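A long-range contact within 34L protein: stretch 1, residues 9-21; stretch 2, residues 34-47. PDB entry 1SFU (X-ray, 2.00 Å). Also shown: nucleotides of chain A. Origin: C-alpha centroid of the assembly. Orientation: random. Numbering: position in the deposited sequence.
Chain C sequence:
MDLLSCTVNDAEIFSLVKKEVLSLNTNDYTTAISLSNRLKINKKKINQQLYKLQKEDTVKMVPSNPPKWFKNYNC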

# COMPACT_ATOMS: atom_id res chain seq x y z
N ASN C 9 16.41 -0.57 15.90
CA ASN C 9 15.60 -0.63 14.68
C ASN C 9 14.10 -0.67 14.95
O ASN C 9 13.55 0.21 15.60
CB ASN C 9 16.02 -1.84 13.85
N ASP C 10 13.43 -1.70 14.43
CA ASP C 10 12.00 -1.85 14.61
C ASP C 10 11.65 -2.80 15.76
O ASP C 10 10.52 -2.81 16.25
CB ASP C 10 11.36 -2.38 13.31
CG ASP C 10 11.63 -1.50 12.11
OD1 ASP C 10 11.42 -0.27 12.20
OD2 ASP C 10 12.06 -2.03 11.07
N ALA C 11 12.64 -3.58 16.20
CA ALA C 11 12.45 -4.53 17.29
C ALA C 11 11.87 -3.91 18.56
O ALA C 11 11.09 -4.54 19.27
CB ALA C 11 13.77 -5.23 17.60
N GLU C 12 12.26 -2.68 18.85
CA GLU C 12 11.76 -2.03 20.05
C GLU C 12 10.31 -1.62 19.85
O GLU C 12 9.53 -1.54 20.81
CB GLU C 12 12.63 -0.81 20.38
CG GLU C 12 12.36 -0.22 21.76
CD GLU C 12 11.28 0.84 21.73
OE1 GLU C 12 10.84 1.27 22.82
OE2 GLU C 12 10.89 1.26 20.62
N ILE C 13 9.94 -1.37 18.60
CA ILE C 13 8.57 -0.99 18.28
C ILE C 13 7.74 -2.26 18.41
O ILE C 13 6.68 -2.27 19.05
CB ILE C 13 8.46 -0.47 16.83
CG1 ILE C 13 9.67 0.42 16.51
CG2 ILE C 13 7.16 0.31 16.67
CD1 ILE C 13 9.79 0.78 15.04
N PHE C 14 8.24 -3.33 17.81
CA PHE C 14 7.59 -4.62 17.87
C PHE C 14 7.32 -4.98 19.33
O PHE C 14 6.22 -5.37 19.69
CB PHE C 14 8.50 -5.68 17.24
CG PHE C 14 7.96 -7.08 17.30
CD1 PHE C 14 7.08 -7.54 16.33
CD2 PHE C 14 8.32 -7.93 18.34
CE1 PHE C 14 6.57 -8.84 16.38
CE2 PHE C 14 7.81 -9.22 18.41
CZ PHE C 14 6.93 -9.68 17.42
N SER C 15 8.34 -4.82 20.17
CA SER C 15 8.20 -5.13 21.59
C SER C 15 7.17 -4.24 22.28
O SER C 15 6.39 -4.70 23.11
CB SER C 15 9.56 -4.99 22.30
OG SER C 15 10.52 -5.85 21.70
N LEU C 16 7.16 -2.95 21.94
CA LEU C 16 6.19 -2.04 22.56
C LEU C 16 4.77 -2.43 22.17
O LEU C 16 3.86 -2.42 23.00
CB LEU C 16 6.46 -0.60 22.12
CG LEU C 16 7.74 0.07 22.60
CD1 LEU C 16 7.94 1.39 21.87
CD2 LEU C 16 7.67 0.29 24.11
N VAL C 17 4.58 -2.78 20.90
CA VAL C 17 3.24 -3.15 20.43
C VAL C 17 2.78 -4.47 21.04
O VAL C 17 1.62 -4.60 21.45
CB VAL C 17 3.20 -3.28 18.88
CG1 VAL C 17 1.80 -3.64 18.43
CG2 VAL C 17 3.65 -1.99 18.25
N LYS C 18 3.67 -5.45 21.10
CA LYS C 18 3.31 -6.75 21.66
C LYS C 18 2.88 -6.59 23.12
O LYS C 18 1.87 -7.15 23.56
CB LYS C 18 4.48 -7.72 21.55
CG LYS C 18 4.18 -9.12 22.09
CD LYS C 18 5.30 -10.09 21.74
CE LYS C 18 5.10 -11.46 22.39
NZ LYS C 18 6.21 -12.40 22.03
N LYS C 19 3.65 -5.80 23.87
CA LYS C 19 3.34 -5.57 25.27
C LYS C 19 1.95 -4.95 25.40
O LYS C 19 1.17 -5.32 26.26
CB LYS C 19 4.39 -4.65 25.89
CG LYS C 19 4.48 -4.75 27.40
CD LYS C 19 5.73 -4.04 27.93
CE LYS C 19 5.96 -4.36 29.40
NZ LYS C 19 6.15 -5.83 29.61
N GLU C 20 1.63 -4.00 24.51
CA GLU C 20 0.33 -3.34 24.55
C GLU C 20 -0.84 -4.29 24.27
O GLU C 20 -1.83 -4.28 24.99
CB GLU C 20 0.28 -2.19 23.54
CG GLU C 20 1.14 -1.00 23.90
CD GLU C 20 0.69 -0.33 25.18
OE1 GLU C 20 -0.44 0.21 25.22
OE2 GLU C 20 1.48 -0.34 26.15
N VAL C 21 -0.72 -5.09 23.21
CA VAL C 21 -1.80 -6.01 22.87
C VAL C 21 -2.00 -7.07 23.95
O VAL C 21 -3.13 -7.46 24.24
CB VAL C 21 -1.56 -6.69 21.50
CG1 VAL C 21 -1.49 -5.63 20.41
CG2 VAL C 21 -0.29 -7.51 21.54
N SER C 34 -5.18 4.06 17.43
CA SER C 34 -5.14 4.19 18.88
C SER C 34 -3.73 3.90 19.40
O SER C 34 -3.17 4.66 20.19
CB SER C 34 -6.13 3.24 19.54
OG SER C 34 -6.04 3.34 20.95
N LEU C 35 -3.16 2.79 18.94
CA LEU C 35 -1.82 2.40 19.36
C LEU C 35 -0.81 3.47 18.97
O LEU C 35 0.06 3.83 19.77
CB LEU C 35 -1.44 1.06 18.73
CG LEU C 35 -2.14 -0.16 19.33
CD1 LEU C 35 -1.76 -1.40 18.53
CD2 LEU C 35 -1.74 -0.32 20.79
N SER C 36 -0.91 3.96 17.75
CA SER C 36 -0.01 5.00 17.27
C SER C 36 -0.09 6.21 18.19
O SER C 36 0.90 6.87 18.47
CB SER C 36 -0.38 5.43 15.85
OG SER C 36 0.24 6.66 15.52
N ASN C 37 -1.31 6.48 18.65
CA ASN C 37 -1.57 7.61 19.53
C ASN C 37 -0.92 7.47 20.91
O ASN C 37 -0.39 8.44 21.46
CB ASN C 37 -3.08 7.80 19.66
CG ASN C 37 -3.45 9.03 20.44
OD1 ASN C 37 -2.78 10.06 20.37
ND2 ASN C 37 -4.55 8.96 21.17
N ARG C 38 -0.94 6.25 21.45
CA ARG C 38 -0.35 6.00 22.77
C ARG C 38 1.16 5.94 22.73
O ARG C 38 1.85 6.67 23.45
CB ARG C 38 -0.89 4.70 23.36
CG ARG C 38 -2.39 4.64 23.56
CD ARG C 38 -2.77 3.43 24.40
NE ARG C 38 -4.16 3.02 24.22
CZ ARG C 38 -5.22 3.79 24.46
NH1 ARG C 38 -5.06 5.03 24.90
NH2 ARG C 38 -6.44 3.31 24.26
N LEU C 39 1.69 5.05 21.90
CA LEU C 39 3.13 4.87 21.79
C LEU C 39 3.81 6.02 21.06
O LEU C 39 5.02 6.00 20.86
CB LEU C 39 3.44 3.55 21.08
CG LEU C 39 2.96 2.26 21.76
CD1 LEU C 39 1.45 2.24 21.84
CD2 LEU C 39 3.45 1.06 20.97
N LYS C 40 3.03 7.03 20.68
CA LYS C 40 3.56 8.19 19.96
C LYS C 40 4.46 7.75 18.82
O LYS C 40 5.58 8.23 18.66
CB LYS C 40 4.36 9.09 20.92
CG LYS C 40 3.51 9.73 22.00
CD LYS C 40 2.55 10.74 21.42
CE LYS C 40 1.64 11.32 22.49
NZ LYS C 40 0.75 10.27 23.06
N ILE C 41 3.96 6.81 18.02
CA ILE C 41 4.70 6.27 16.89
C ILE C 41 3.84 6.37 15.63
O ILE C 41 2.62 6.35 15.72
CB ILE C 41 5.09 4.80 17.14
CG1 ILE C 41 6.05 4.72 18.33
CG2 ILE C 41 5.73 4.20 15.89
CD1 ILE C 41 6.47 3.31 18.70
N ASN C 42 4.49 6.48 14.48
CA ASN C 42 3.76 6.57 13.21
C ASN C 42 2.88 5.34 13.01
O ASN C 42 3.30 4.21 13.27
CB ASN C 42 4.74 6.71 12.05
CG ASN C 42 5.48 8.03 12.07
OD1 ASN C 42 6.39 8.27 11.26
ND2 ASN C 42 5.10 8.91 12.99
N LYS C 43 1.65 5.57 12.54
CA LYS C 43 0.71 4.48 12.30
C LYS C 43 1.33 3.44 11.36
O LYS C 43 1.09 2.24 11.52
CB LYS C 43 -0.60 5.03 11.73
CG LYS C 43 -1.74 4.01 11.69
CD LYS C 43 -3.08 4.66 11.33
CE LYS C 43 -3.08 5.24 9.92
NZ LYS C 43 -2.86 4.20 8.88
N LYS C 44 2.12 3.89 10.40
CA LYS C 44 2.75 2.96 9.47
C LYS C 44 3.67 2.00 10.24
O LYS C 44 3.68 0.79 9.96
CB LYS C 44 3.57 3.69 8.40
CG LYS C 44 4.33 2.73 7.50
CD LYS C 44 5.08 3.43 6.35
CE LYS C 44 5.79 2.39 5.50
NZ LYS C 44 6.49 2.95 4.31
N LYS C 45 4.44 2.53 11.18
CA LYS C 45 5.34 1.68 11.97
C LYS C 45 4.51 0.70 12.80
O LYS C 45 4.83 -0.48 12.88
CB LYS C 45 6.21 2.53 12.90
CG LYS C 45 7.33 3.31 12.21
CD LYS C 45 8.22 4.01 13.23
CE LYS C 45 9.36 4.79 12.58
NZ LYS C 45 10.27 3.90 11.80
N ILE C 46 3.45 1.20 13.42
CA ILE C 46 2.57 0.37 14.24
C ILE C 46 2.00 -0.80 13.42
O ILE C 46 1.94 -1.93 13.91
CB ILE C 46 1.39 1.20 14.81
CG1 ILE C 46 1.91 2.23 15.81
CG2 ILE C 46 0.37 0.28 15.47
CD1 ILE C 46 2.55 1.63 17.06
N ASN C 47 1.58 -0.52 12.19
CA ASN C 47 1.02 -1.56 11.31
C ASN C 47 2.06 -2.59 10.89
O ASN C 47 1.77 -3.78 10.83
CB ASN C 47 0.39 -0.94 10.05
CG ASN C 47 -1.05 -0.52 10.26
OD1 ASN C 47 -1.81 -1.18 10.97
ND2 ASN C 47 -1.45 0.57 9.61
P DG A 5 0.52 1.39 6.49
OP1 DG A 5 -0.36 1.77 7.61
OP2 DG A 5 1.63 2.29 6.09
O5' DG A 5 1.15 -0.03 6.83
C5' DG A 5 1.95 -0.70 5.87
C4' DG A 5 2.32 -2.09 6.36
O4' DG A 5 1.11 -2.84 6.58
C3' DG A 5 3.12 -2.89 5.34
O3' DG A 5 4.49 -2.87 5.73
C2' DG A 5 2.66 -4.32 5.57
C1' DG A 5 1.27 -4.19 6.18
N9 DG A 5 0.16 -4.53 5.30
C8 DG A 5 -0.85 -5.43 5.57
N7 DG A 5 -1.74 -5.49 4.62
C5 DG A 5 -1.31 -4.58 3.67
C6 DG A 5 -1.89 -4.21 2.42
O6 DG A 5 -2.95 -4.61 1.92
N1 DG A 5 -1.11 -3.26 1.76
C2 DG A 5 0.06 -2.72 2.24
N2 DG A 5 0.65 -1.81 1.45
N3 DG A 5 0.61 -3.05 3.40
C4 DG A 5 -0.13 -3.98 4.06

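No hydrogen bond or salt bridge joins the two stretches; a helix and a helix-turn-helix segment are held together mainly by apolar contacts, burying 468 Å² summed over both sides. The single pairing of opposite charges, Asp10 OD1 with Lys45 NZ, stays at 4.3 Å, beyond salt-bridge range, so it can add long-range attraction but no direct bond.

Stretch 1 is mostly one helix that runs on past Val21, its backbone amides satisfied internally by bonds such as Val17 N to Ile13 O (2.8 Å). Stretch 2 carries the last part of one helix (34-38), turns, and starts another at Lys43. The axes of helices 11-21 and 34-38 approach to 11.3 Å with 114° between their N-to-C directions, a steep crossing whose gap is filled by side chains. The backbones come nearest at Leu16 and Leu39 (CA to CA 7.6 Å) and at Val17 and Ile46 (CA to CA 7.2 Å), so stretch 1 lies close to Leu39 and to the second helix, and its side chains also reach the first helix at Leu35.

Leu39 sits centrally. Its CD2 lies 3.6 Å from Leu16 CB and 4.1 Å from Val17 CG2, while its CD1 meets Glu20 CG at 3.9 Å. Val17 also packs against each helix of stretch 2, with CG1 4.2 Å from Leu35 CD1 and CG2 4.0 Å from Ile46 CD1. The CA-to-CB bond of Ile46 points sideways, but its end comes nearer and delivers that methyl. Ile41 CD1 contacts Ile13 CG2 at 3.7 Å and Leu16 CD1 at 4.0 Å, bridging side chains one helical turn apart. These contacts are van der Waals in range, and the burial of Ile13, Val17, Leu35 and Ile46 favours them by removing apolar surface from water.

Charged residues also contribute their carbon chains. Glu20 CB lies 3.9 Å from Leu35 CD2, and Lys45 similarly lays its CD 4.0 Å from Ile13 CD1. Separately, Glu20 OE1 comes 4.1 Å from Arg38 CD, a contact with a methylene that forms no salt bridge.

The turn in stretch 2 is secured from within. Lys40 leaves helical geometry with positive phi (48°), and its NZ donates to Asn37 O at 2.7 Å. Ile41 N bonds to Ser36 O at 3.1 Å, and Ser36 OG donates to Ile41 O over a very short 2.4 Å. This pair of bonds ties Ile41 back to the preceding helix while its CA-to-CB bond points toward stretch 1. Asn42 occupies the N-cap position of the next helix, but its side chain makes no capping bond.

That helix also faces DNA: Asn47, whose CA-to-CB bond points away from stretch 1, donates from ND2 to OP1 of DG5 of chain A at 2.6 Å. Its Ile46 neighbour packs against Val17, so adjacent residues serve the phosphate and the protein interior.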